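Local coordinates for protein catechol 1,2-dioxygenase (Acinetobacter sp., PDB 1DMH) that catalyses the iron(III)-dependent intradiol ring cleavage of catechol by molecular oxygen to cis,cis-muconate, an early step of the beta-ketoadipate pathway, at residues A[163-167]-A[176-180]; A[119-124]-A[189-195]. All blocks are in the same frame, centred on the assembly; numbering follows the deposited sequence.

Contact 1: A[163-167]-A[176-180]. With FE (Fe (III) ion), chain C; MCT (4-methylcatechol), chain D.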
ATOM      1  N   PHE A 163     -20.314  12.380   8.450  1.00 21.32           N
ATOM      2  CA  PHE A 163     -20.407  11.366   7.401  1.00 21.32           C
ATOM      3  C   PHE A 163     -20.995  11.904   6.099  1.00 20.14           C
ATOM      4  O   PHE A 163     -21.885  12.761   6.107  1.00 18.62           O
ATOM      5  CB  PHE A 163     -21.261  10.189   7.878  1.00 23.68           C
ATOM      6  CG  PHE A 163     -20.700   9.500   9.061  1.00 25.97           C
ATOM      7  CD1 PHE A 163     -19.321   9.417   9.237  1.00 27.60           C
ATOM      8  CD2 PHE A 163     -21.535   8.953  10.014  1.00 27.58           C
ATOM      9  CE1 PHE A 163     -18.770   8.799  10.362  1.00 28.93           C
ATOM     10  CE2 PHE A 163     -21.007   8.335  11.141  1.00 29.11           C
ATOM     11  CZ  PHE A 163     -19.610   8.259  11.315  1.00 29.01           C
ATOM     12  N   TYR A 164     -20.483  11.367   4.993  1.00 19.54           N
ATOM     13  CA  TYR A 164     -20.914  11.724   3.647  1.00 19.45           C
ATOM     14  C   TYR A 164     -21.769  10.607   3.080  1.00 19.65           C
ATOM     15  O   TYR A 164     -21.578   9.435   3.432  1.00 20.32           O
ATOM     16  CB  TYR A 164     -19.718  11.871   2.697  1.00 18.64           C
ATOM     17  CG  TYR A 164     -18.819  13.073   2.913  1.00 18.19           C
ATOM     18  CD1 TYR A 164     -17.891  13.126   3.969  1.00 17.63           C
ATOM     19  CD2 TYR A 164     -18.874  14.150   2.032  1.00 17.60           C
ATOM     20  CE1 TYR A 164     -17.044  14.233   4.123  1.00 16.84           C
ATOM     21  CE2 TYR A 164     -18.051  15.239   2.171  1.00 16.50           C
ATOM     22  CZ  TYR A 164     -17.146  15.279   3.211  1.00 16.95           C
ATOM     23  OH  TYR A 164     -16.378  16.396   3.331  1.00 17.37           O
ATOM     24  N   SER A 165     -22.693  10.960   2.188  1.00 19.30           N
ATOM     25  CA  SER A 165     -23.506   9.947   1.544  1.00 19.46           C
ATOM     26  C   SER A 165     -22.540   9.112   0.692  1.00 20.25           C
ATOM     27  O   SER A 165     -21.518   9.628   0.211  1.00 20.25           O
ATOM     28  CB  SER A 165     -24.617  10.588   0.680  1.00 18.72           C
ATOM     29  OG  SER A 165     -24.129  11.434  -0.334  1.00 17.42           O
ATOM     30  N   HIS A 166     -22.859   7.824   0.542  1.00 20.75           N
ATOM     31  CA  HIS A 166     -22.060   6.868  -0.218  1.00 21.66           C
ATOM     32  C   HIS A 166     -20.809   6.406   0.542  1.00 22.91           C
ATOM     33  O   HIS A 166     -20.115   5.498   0.100  1.00 23.91           O
ATOM     34  CB  HIS A 166     -21.710   7.448  -1.588  1.00 21.99           C
ATOM     35  CG  HIS A 166     -22.916   7.787  -2.408  1.00 23.78           C
ATOM     36  ND1 HIS A 166     -23.725   6.825  -2.975  1.00 24.96           N
ATOM     37  CD2 HIS A 166     -23.522   8.974  -2.654  1.00 24.43           C
ATOM     38  CE1 HIS A 166     -24.776   7.405  -3.532  1.00 24.99           C
ATOM     39  NE2 HIS A 166     -24.677   8.707  -3.351  1.00 24.26           N
ATOM     40  N   PHE A 167     -20.519   7.021   1.684  1.00 23.60           N
ATOM     41  CA  PHE A 167     -19.364   6.622   2.501  1.00 25.29           C
ATOM     42  C   PHE A 167     -19.758   6.662   3.971  1.00 27.49           C
ATOM     43  O   PHE A 167     -18.901   6.822   4.838  1.00 27.53           O
ATOM     44  CB  PHE A 167     -18.155   7.551   2.308  1.00 22.80           C
ATOM     45  CG  PHE A 167     -17.704   7.671   0.895  1.00 21.57           C
ATOM     46  CD1 PHE A 167     -16.812   6.748   0.361  1.00 20.67           C
ATOM     47  CD2 PHE A 167     -18.195   8.687   0.073  1.00 20.35           C
ATOM     48  CE1 PHE A 167     -16.410   6.825  -0.972  1.00 19.56           C
ATOM     49  CE2 PHE A 167     -17.800   8.775  -1.264  1.00 20.14           C
ATOM     50  CZ  PHE A 167     -16.905   7.839  -1.787  1.00 20.88           C
ATOM     51  N   PHE A 176     -26.873  10.491  -3.000  1.00 25.24           N
ATOM     52  CA  PHE A 176     -26.569  11.907  -3.245  1.00 22.38           C
ATOM     53  C   PHE A 176     -27.063  12.909  -2.187  1.00 20.64           C
ATOM     54  O   PHE A 176     -27.204  14.098  -2.475  1.00 18.78           O
ATOM     55  CB  PHE A 176     -27.063  12.344  -4.631  1.00 23.09           C
ATOM     56  CG  PHE A 176     -26.467  11.560  -5.753  1.00 23.51           C
ATOM     57  CD1 PHE A 176     -25.153  11.779  -6.145  1.00 23.60           C
ATOM     58  CD2 PHE A 176     -27.195  10.545  -6.376  1.00 24.03           C
ATOM     59  CE1 PHE A 176     -24.563  10.988  -7.144  1.00 24.44           C
ATOM     60  CE2 PHE A 176     -26.620   9.747  -7.378  1.00 24.58           C
ATOM     61  CZ  PHE A 176     -25.304   9.968  -7.761  1.00 24.14           C
ATOM     62  N   ASN A 177     -27.323  12.430  -0.971  1.00 18.95           N
ATOM     63  CA  ASN A 177     -27.747  13.319   0.095  1.00 18.06           C
ATOM     64  C   ASN A 177     -26.568  14.291   0.289  1.00 17.60           C
ATOM     65  O   ASN A 177     -25.409  13.854   0.352  1.00 16.63           O
ATOM     66  CB  ASN A 177     -27.980  12.543   1.394  1.00 17.98           C
ATOM     67  CG  ASN A 177     -28.613  13.401   2.484  1.00 18.29           C
ATOM     68  OD1 ASN A 177     -28.371  13.184   3.677  1.00 20.33           O
ATOM     69  ND2 ASN A 177     -29.442  14.352   2.086  1.00 16.65           N
ATOM     70  N   MET A 178     -26.880  15.590   0.355  1.00 17.17           N
ATOM     71  CA  MET A 178     -25.909  16.677   0.530  1.00 16.35           C
ATOM     72  C   MET A 178     -24.873  16.761  -0.601  1.00 16.52           C
ATOM     73  O   MET A 178     -23.720  17.132  -0.382  1.00 15.09           O
ATOM     74  CB  MET A 178     -25.227  16.535   1.894  1.00 17.31           C
ATOM     75  CG  MET A 178     -26.241  16.570   3.078  1.00 18.15           C
ATOM     76  SD  MET A 178     -25.464  16.238   4.683  1.00 19.99           S
ATOM     77  CE  MET A 178     -24.743  14.615   4.333  1.00 20.32           C
ATOM     78  N   ARG A 179     -25.304  16.420  -1.818  1.00 15.78           N
ATOM     79  CA  ARG A 179     -24.456  16.468  -3.006  1.00 16.29           C
ATOM     80  C   ARG A 179     -25.334  16.991  -4.160  1.00 16.66           C
ATOM     81  O   ARG A 179     -26.308  16.338  -4.530  1.00 16.55           O
ATOM     82  CB  ARG A 179     -23.939  15.062  -3.375  1.00 15.35           C
ATOM     83  CG  ARG A 179     -23.006  14.383  -2.368  1.00 14.81           C
ATOM     84  CD  ARG A 179     -22.712  12.933  -2.803  1.00 14.99           C
ATOM     85  NE  ARG A 179     -21.859  12.194  -1.867  1.00 15.75           N
ATOM     86  CZ  ARG A 179     -20.545  12.390  -1.726  1.00 15.33           C
ATOM     87  NH1 ARG A 179     -19.920  13.308  -2.467  1.00 14.57           N
ATOM     88  NH2 ARG A 179     -19.855  11.647  -0.862  1.00 14.66           N
ATOM     89  N   ARG A 180     -24.996  18.147  -4.729  1.00 16.50           N
ATOM     90  CA  ARG A 180     -25.774  18.696  -5.840  1.00 16.19           C
ATOM     91  C   ARG A 180     -24.904  19.438  -6.846  1.00 17.23           C
ATOM     92  O   ARG A 180     -23.783  19.861  -6.530  1.00 17.16           O
ATOM     93  CB  ARG A 180     -26.824  19.692  -5.333  1.00 16.39           C
ATOM     94  CG  ARG A 180     -27.979  19.129  -4.520  1.00 17.34           C
ATOM     95  CD  ARG A 180     -28.895  18.218  -5.337  1.00 17.80           C
ATOM     96  NE  ARG A 180     -30.025  17.790  -4.523  1.00 18.80           N
ATOM     97  CZ  ARG A 180     -30.003  16.803  -3.632  1.00 20.06           C
ATOM     98  NH1 ARG A 180     -28.916  16.060  -3.459  1.00 19.91           N
ATOM     99  NH2 ARG A 180     -31.107  16.517  -2.943  1.00 21.07           N
TER
HETATM  100 FE    FE C 400     -14.505  16.728   3.070  1.00 15.96          FE
HETATM  101  C1  MCT D 401     -10.266  14.027   3.685  0.65 22.02           C
HETATM  102  C2  MCT D 401     -10.780  15.051   2.871  0.65 22.11           C
HETATM  103  C3  MCT D 401     -12.127  15.431   3.047  0.65 21.43           C
HETATM  104  O3  MCT D 401     -12.643  16.430   2.262  0.65 22.31           O
HETATM  105  C4  MCT D 401     -12.940  14.826   3.990  0.65 21.18           C
HETATM  106  O4  MCT D 401     -14.243  15.240   4.122  0.65 22.48           O
HETATM  107  C5  MCT D 401     -12.462  13.827   4.795  0.65 21.74           C
HETATM  108  C6  MCT D 401     -11.046  13.408   4.630  0.65 22.01           C
HETATM  109  C   MCT D 401      -8.799  13.591   3.509  0.65 22.40           C
HETATM  110  O   HOH W   1     -22.573  13.786   1.455  1.00 20.40           O
HETATM  111  O   HOH W   2     -13.151  14.712   2.208  0.35  3.70           O
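Ser165 OG is held from two directions: it donates to Asn177 O (2.8 Å), on a lone pair in the carbonyl plane, and accepts from Arg179 NE. The serine's own carbonyl is drawn into the same network, because Arg179 NH2 reaches Ser165 O at 2.8 Å in a bond of 162° lying in the guanidinium plane; NE adds a weak second bond to that oxygen. Arg179 thus takes Ser165 side-on, one nitrogen on the hydroxyl and the other on the carbonyl, which fixes the rotation of the guanidinium. With chi1 at 59°, Ser165 OG stands between its own backbone N and carbonyl carbon, close to both Arg179 and the Asn177 carbonyl. A water bridges Ser165 N and Asn177 O.

Arg179 NH2 also borders two aromatic residues: it meets the edge of Phe167 near the ring plane, 3.5 Å from CD2, and lies 3.6 Å from Tyr164 CB, while NH1 bonds to Leu109 O outside the two segments.

On the flank, His166 NE2 accepts the Phe176 N-H at 2.9 Å, the donor tilted somewhat from the imidazole plane. The same nitrogen sits above the centre of the Phe176 ring, an edge-to-face pair with planes at 60°.

Tyr164 carries the arrangement to the metal. Its OH binds the iron at 1.9 Å, alongside His224 and His226, and 4-methylcatechol chelates the ion through O3 and O4. The beta turn from Tyr164 to Phe167, which begins at this ligand, is therefore tied to a second turn, Phe176 to Arg179, an arrangement consistent with Arg179 serving as a second-shell residue that steadies the backbone just beyond the tyrosine. Acceptance by His166 NE2, with a cationic arginine nearby, would favour a neutral imidazole protonated on ND1.

Contact 2: A[119-124]-A[189-195]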
ATOM      1  N   GLY A 119     -29.744  27.528 -10.645  1.00 19.12           N
ATOM      2  CA  GLY A 119     -29.794  28.522  -9.585  1.00 17.50           C
ATOM      3  C   GLY A 119     -30.065  28.152  -8.135  1.00 17.13           C
ATOM      4  O   GLY A 119     -29.560  28.828  -7.248  1.00 16.88           O
ATOM      5  N   TYR A 120     -30.835  27.094  -7.894  1.00 16.69           N
ATOM      6  CA  TYR A 120     -31.221  26.715  -6.538  1.00 16.50           C
ATOM      7  C   TYR A 120     -31.527  25.228  -6.358  1.00 16.83           C
ATOM      8  O   TYR A 120     -31.976  24.554  -7.278  1.00 17.24           O
ATOM      9  CB  TYR A 120     -32.479  27.516  -6.135  1.00 15.92           C
ATOM     10  CG  TYR A 120     -33.155  27.010  -4.879  1.00 16.25           C
ATOM     11  CD1 TYR A 120     -32.640  27.307  -3.618  1.00 16.05           C
ATOM     12  CD2 TYR A 120     -34.226  26.112  -4.954  1.00 16.76           C
ATOM     13  CE1 TYR A 120     -33.158  26.713  -2.460  1.00 15.56           C
ATOM     14  CE2 TYR A 120     -34.754  25.508  -3.792  1.00 16.46           C
ATOM     15  CZ  TYR A 120     -34.207  25.814  -2.552  1.00 16.26           C
ATOM     16  OH  TYR A 120     -34.688  25.201  -1.412  1.00 14.75           O
ATOM     17  N   ALA A 121     -31.290  24.729  -5.153  1.00 16.41           N
ATOM     18  CA  ALA A 121     -31.605  23.352  -4.805  1.00 16.54           C
ATOM     19  C   ALA A 121     -31.467  23.207  -3.312  1.00 16.73           C
ATOM     20  O   ALA A 121     -30.708  23.943  -2.672  1.00 16.53           O
ATOM     21  CB  ALA A 121     -30.656  22.371  -5.483  1.00 16.91           C
ATOM     22  N   ARG A 122     -32.241  22.293  -2.751  1.00 16.35           N
ATOM     23  CA  ARG A 122     -32.091  21.986  -1.346  1.00 16.70           C
ATOM     24  C   ARG A 122     -31.213  20.723  -1.443  1.00 17.04           C
ATOM     25  O   ARG A 122     -31.499  19.831  -2.234  1.00 16.43           O
ATOM     26  CB  ARG A 122     -33.425  21.672  -0.673  1.00 16.54           C
ATOM     27  CG  ARG A 122     -33.177  21.077   0.703  1.00 17.17           C
ATOM     28  CD  ARG A 122     -34.409  20.974   1.560  1.00 18.22           C
ATOM     29  NE  ARG A 122     -34.036  20.316   2.798  1.00 18.74           N
ATOM     30  CZ  ARG A 122     -34.837  20.164   3.846  1.00 19.59           C
ATOM     31  NH1 ARG A 122     -36.083  20.631   3.815  1.00 18.86           N
ATOM     32  NH2 ARG A 122     -34.392  19.521   4.914  1.00 19.40           N
ATOM     33  N   MET A 123     -30.143  20.650  -0.662  1.00 17.53           N
ATOM     34  CA  MET A 123     -29.222  19.517  -0.751  1.00 18.39           C
ATOM     35  C   MET A 123     -29.443  18.338   0.171  1.00 18.97           C
ATOM     36  O   MET A 123     -28.993  17.229  -0.116  1.00 18.69           O
ATOM     37  CB  MET A 123     -27.796  19.995  -0.499  1.00 17.68           C
ATOM     38  CG  MET A 123     -27.377  21.150  -1.347  1.00 19.49           C
ATOM     39  SD  MET A 123     -25.645  21.557  -1.017  1.00 21.18           S
ATOM     40  CE  MET A 123     -24.817  20.004  -1.419  1.00 19.88           C
ATOM     41  N   ASP A 124     -30.095  18.577   1.297  1.00 19.28           N
ATOM     42  CA  ASP A 124     -30.282  17.516   2.268  1.00 20.07           C
ATOM     43  C   ASP A 124     -31.708  16.991   2.272  1.00 21.56           C
ATOM     44  O   ASP A 124     -32.632  17.672   1.819  1.00 20.49           O
ATOM     45  CB  ASP A 124     -29.942  18.033   3.655  1.00 19.03           C
ATOM     46  CG  ASP A 124     -31.002  18.983   4.183  1.00 19.23           C
ATOM     47  OD1 ASP A 124     -31.216  20.053   3.569  1.00 17.36           O
ATOM     48  OD2 ASP A 124     -31.633  18.645   5.203  1.00 18.39           O
ATOM     49  N   GLN A 189     -25.425  33.531 -10.168  1.00 20.99           N
ATOM     50  CA  GLN A 189     -25.587  33.117  -8.788  1.00 20.63           C
ATOM     51  C   GLN A 189     -26.025  31.670  -8.548  1.00 18.92           C
ATOM     52  O   GLN A 189     -26.638  31.027  -9.404  1.00 18.69           O
ATOM     53  CB  GLN A 189     -26.547  34.074  -8.086  1.00 22.27           C
ATOM     54  CG  GLN A 189     -26.018  35.502  -8.035  1.00 26.64           C
ATOM     55  CD  GLN A 189     -26.905  36.441  -7.224  1.00 29.24           C
ATOM     56  OE1 GLN A 189     -28.116  36.523  -7.440  1.00 30.57           O
ATOM     57  NE2 GLN A 189     -26.295  37.169  -6.297  1.00 31.31           N
ATOM     58  N   TYR A 190     -25.669  31.151  -7.378  1.00 17.28           N
ATOM     59  CA  TYR A 190     -26.064  29.800  -6.975  1.00 16.39           C
ATOM     60  C   TYR A 190     -26.572  29.973  -5.553  1.00 16.00           C
ATOM     61  O   TYR A 190     -26.132  30.867  -4.823  1.00 15.89           O
ATOM     62  CB  TYR A 190     -24.869  28.833  -7.011  1.00 15.99           C
ATOM     63  CG  TYR A 190     -23.824  29.067  -5.924  1.00 15.23           C
ATOM     64  CD1 TYR A 190     -22.808  30.011  -6.093  1.00 15.01           C
ATOM     65  CD2 TYR A 190     -23.885  28.380  -4.718  1.00 14.53           C
ATOM     66  CE1 TYR A 190     -21.877  30.271  -5.080  1.00 14.29           C
ATOM     67  CE2 TYR A 190     -22.960  28.630  -3.699  1.00 14.41           C
ATOM     68  CZ  TYR A 190     -21.959  29.576  -3.887  1.00 14.08           C
ATOM     69  OH  TYR A 190     -21.052  29.835  -2.877  1.00 14.31           O
ATOM     70  N   ARG A 191     -27.525  29.156  -5.161  1.00 16.53           N
ATOM     71  CA  ARG A 191     -28.041  29.259  -3.825  1.00 17.41           C
ATOM     72  C   ARG A 191     -28.508  27.884  -3.428  1.00 17.67           C
ATOM     73  O   ARG A 191     -29.178  27.200  -4.208  1.00 18.28           O
ATOM     74  CB  ARG A 191     -29.200  30.245  -3.795  1.00 19.25           C
ATOM     75  CG  ARG A 191     -29.848  30.402  -2.437  1.00 22.13           C
ATOM     76  CD  ARG A 191     -30.999  31.383  -2.536  1.00 25.47           C
ATOM     77  NE  ARG A 191     -31.876  31.344  -1.362  1.00 28.82           N
ATOM     78  CZ  ARG A 191     -31.773  32.152  -0.306  1.00 30.32           C
ATOM     79  NH1 ARG A 191     -30.832  33.103  -0.282  1.00 30.55           N
ATOM     80  NH2 ARG A 191     -32.634  32.021   0.718  1.00 29.50           N
ATOM     81  N   VAL A 192     -28.120  27.437  -2.243  1.00 16.79           N
ATOM     82  CA  VAL A 192     -28.578  26.135  -1.812  1.00 16.82           C
ATOM     83  C   VAL A 192     -29.047  26.186  -0.399  1.00 16.68           C
ATOM     84  O   VAL A 192     -28.621  27.041   0.375  1.00 16.77           O
ATOM     85  CB  VAL A 192     -27.482  25.045  -1.879  1.00 16.82           C
ATOM     86  CG1 VAL A 192     -27.070  24.854  -3.267  1.00 16.73           C
ATOM     87  CG2 VAL A 192     -26.287  25.432  -1.027  1.00 16.40           C
ATOM     88  N   ARG A 193     -29.964  25.286  -0.084  1.00 15.76           N
ATOM     89  CA  ARG A 193     -30.431  25.142   1.277  1.00 15.76           C
ATOM     90  C   ARG A 193     -29.898  23.751   1.696  1.00 15.43           C
ATOM     91  O   ARG A 193     -30.124  22.753   1.001  1.00 15.09           O
ATOM     92  CB  ARG A 193     -31.961  25.180   1.357  1.00 15.87           C
ATOM     93  CG  ARG A 193     -32.441  24.704   2.715  1.00 18.19           C
ATOM     94  CD  ARG A 193     -33.941  24.802   2.922  1.00 19.11           C
ATOM     95  NE  ARG A 193     -34.256  24.109   4.163  1.00 19.71           N
ATOM     96  CZ  ARG A 193     -35.435  24.136   4.769  1.00 19.52           C
ATOM     97  NH1 ARG A 193     -36.422  24.829   4.245  1.00 18.84           N
ATOM     98  NH2 ARG A 193     -35.612  23.476   5.906  1.00 19.02           N
ATOM     99  N   THR A 194     -29.162  23.691   2.805  1.00 14.96           N
ATOM    100  CA  THR A 194     -28.634  22.418   3.270  1.00 14.82           C
ATOM    101  C   THR A 194     -28.498  22.514   4.802  1.00 16.37           C
ATOM    102  O   THR A 194     -29.287  23.227   5.436  1.00 15.82           O
ATOM    103  CB  THR A 194     -27.283  22.121   2.591  1.00 14.04           C
ATOM    104  OG1 THR A 194     -26.860  20.805   2.943  1.00 13.96           O
ATOM    105  CG2 THR A 194     -26.228  23.134   2.994  1.00 12.97           C
ATOM    106  N   ILE A 195     -27.562  21.781   5.406  1.00 16.64           N
ATOM    107  CA  ILE A 195     -27.352  21.898   6.851  1.00 17.22           C
ATOM    108  C   ILE A 195     -25.862  22.148   7.107  1.00 17.30           C
ATOM    109  O   ILE A 195     -25.024  21.858   6.246  1.00 17.21           O
ATOM    110  CB  ILE A 195     -27.774  20.612   7.639  1.00 18.37           C
ATOM    111  CG1 ILE A 195     -26.982  19.409   7.138  1.00 19.80           C
ATOM    112  CG2 ILE A 195     -29.277  20.368   7.516  1.00 17.49           C
ATOM    113  CD1 ILE A 195     -27.197  18.161   7.961  1.00 20.80           C
TER
HETATM  114  O   HOH W   3     -31.913  22.368   5.091  1.00 21.75           O
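Arg193 bonds through its backbone to both Ala121 and Met123 in a parallel strand pair. Its N donates to Ala121 O (3.0 Å), and its O receives Met123 N at 2.7 Å. Two residues earlier Arg191 repeats the pattern more weakly, with N toward Gly119 O and O toward Ala121 N. The strand axes run 4.7 Å apart and diverge by only 6°. CA-H...O contacts fill in between, the shortest from Tyr120 CA to Arg191 O at 3.1 Å.

Charged side chains occupy the face that carries Tyr120, Arg122, Arg191 and Arg193. The extended chains of Arg122 and Arg193 lie side by side, and their guanidinium groups stack with centres 4.1 Å apart and planes at 9°. The nearby acids would offset the like charges of this stack: Arg122 grips the Asp124 carboxylate side-on, NE to OD1 and NH2 to OD2, while Arg193 NH2 forms a salt bridge with Glu280. A water joins Asp124 OD1, Arg193 NE and Thr194 O.

Van der Waals packing fills the face of Val192 and the strand end. With CG anti to the carbonyl carbon (chi1 -52°), Met123 sends its CG and SD over Val192 in an apolar contact, SD 3.9 Å from CG2; its CB lies against Thr194 OG1, whose stronger partner is His157. Ile195 CG2 approaches Asp124 OD2 at 3.7 Å, the two side chains crossing at about a right angle.

With strand 133-141 flanking 189-195 antiparallel on its other edge, and Val192 packing on Ile182 of strand 179-183, the short parallel strand 120-122 belongs to the mixed beta framework of the intradiol dioxygenase catalytic domain, a beta-sandwich.

How the contacts relate
From the N terminus, the chain first lays down 119-124, then runs through strands 133-141 and 152-157 to 163-167. After a short irregular excursion it returns as 176-180, closing contact 1, a tight local loop. Strand 179-183 is followed by 189-195, which comes back to 119-124 and closes the much longer loop of contact 2; contact 1 thus falls wholly within it. The two also touch directly, Met178 N lying 2.7 Å from Met123 O in a probable hydrogen bond. Since 116-118 pairs with 179-183 and the following 120-122 with 189-195, this early part of the chain links both later strands, and through contact 1 the framework reaches the iron-bearing loop.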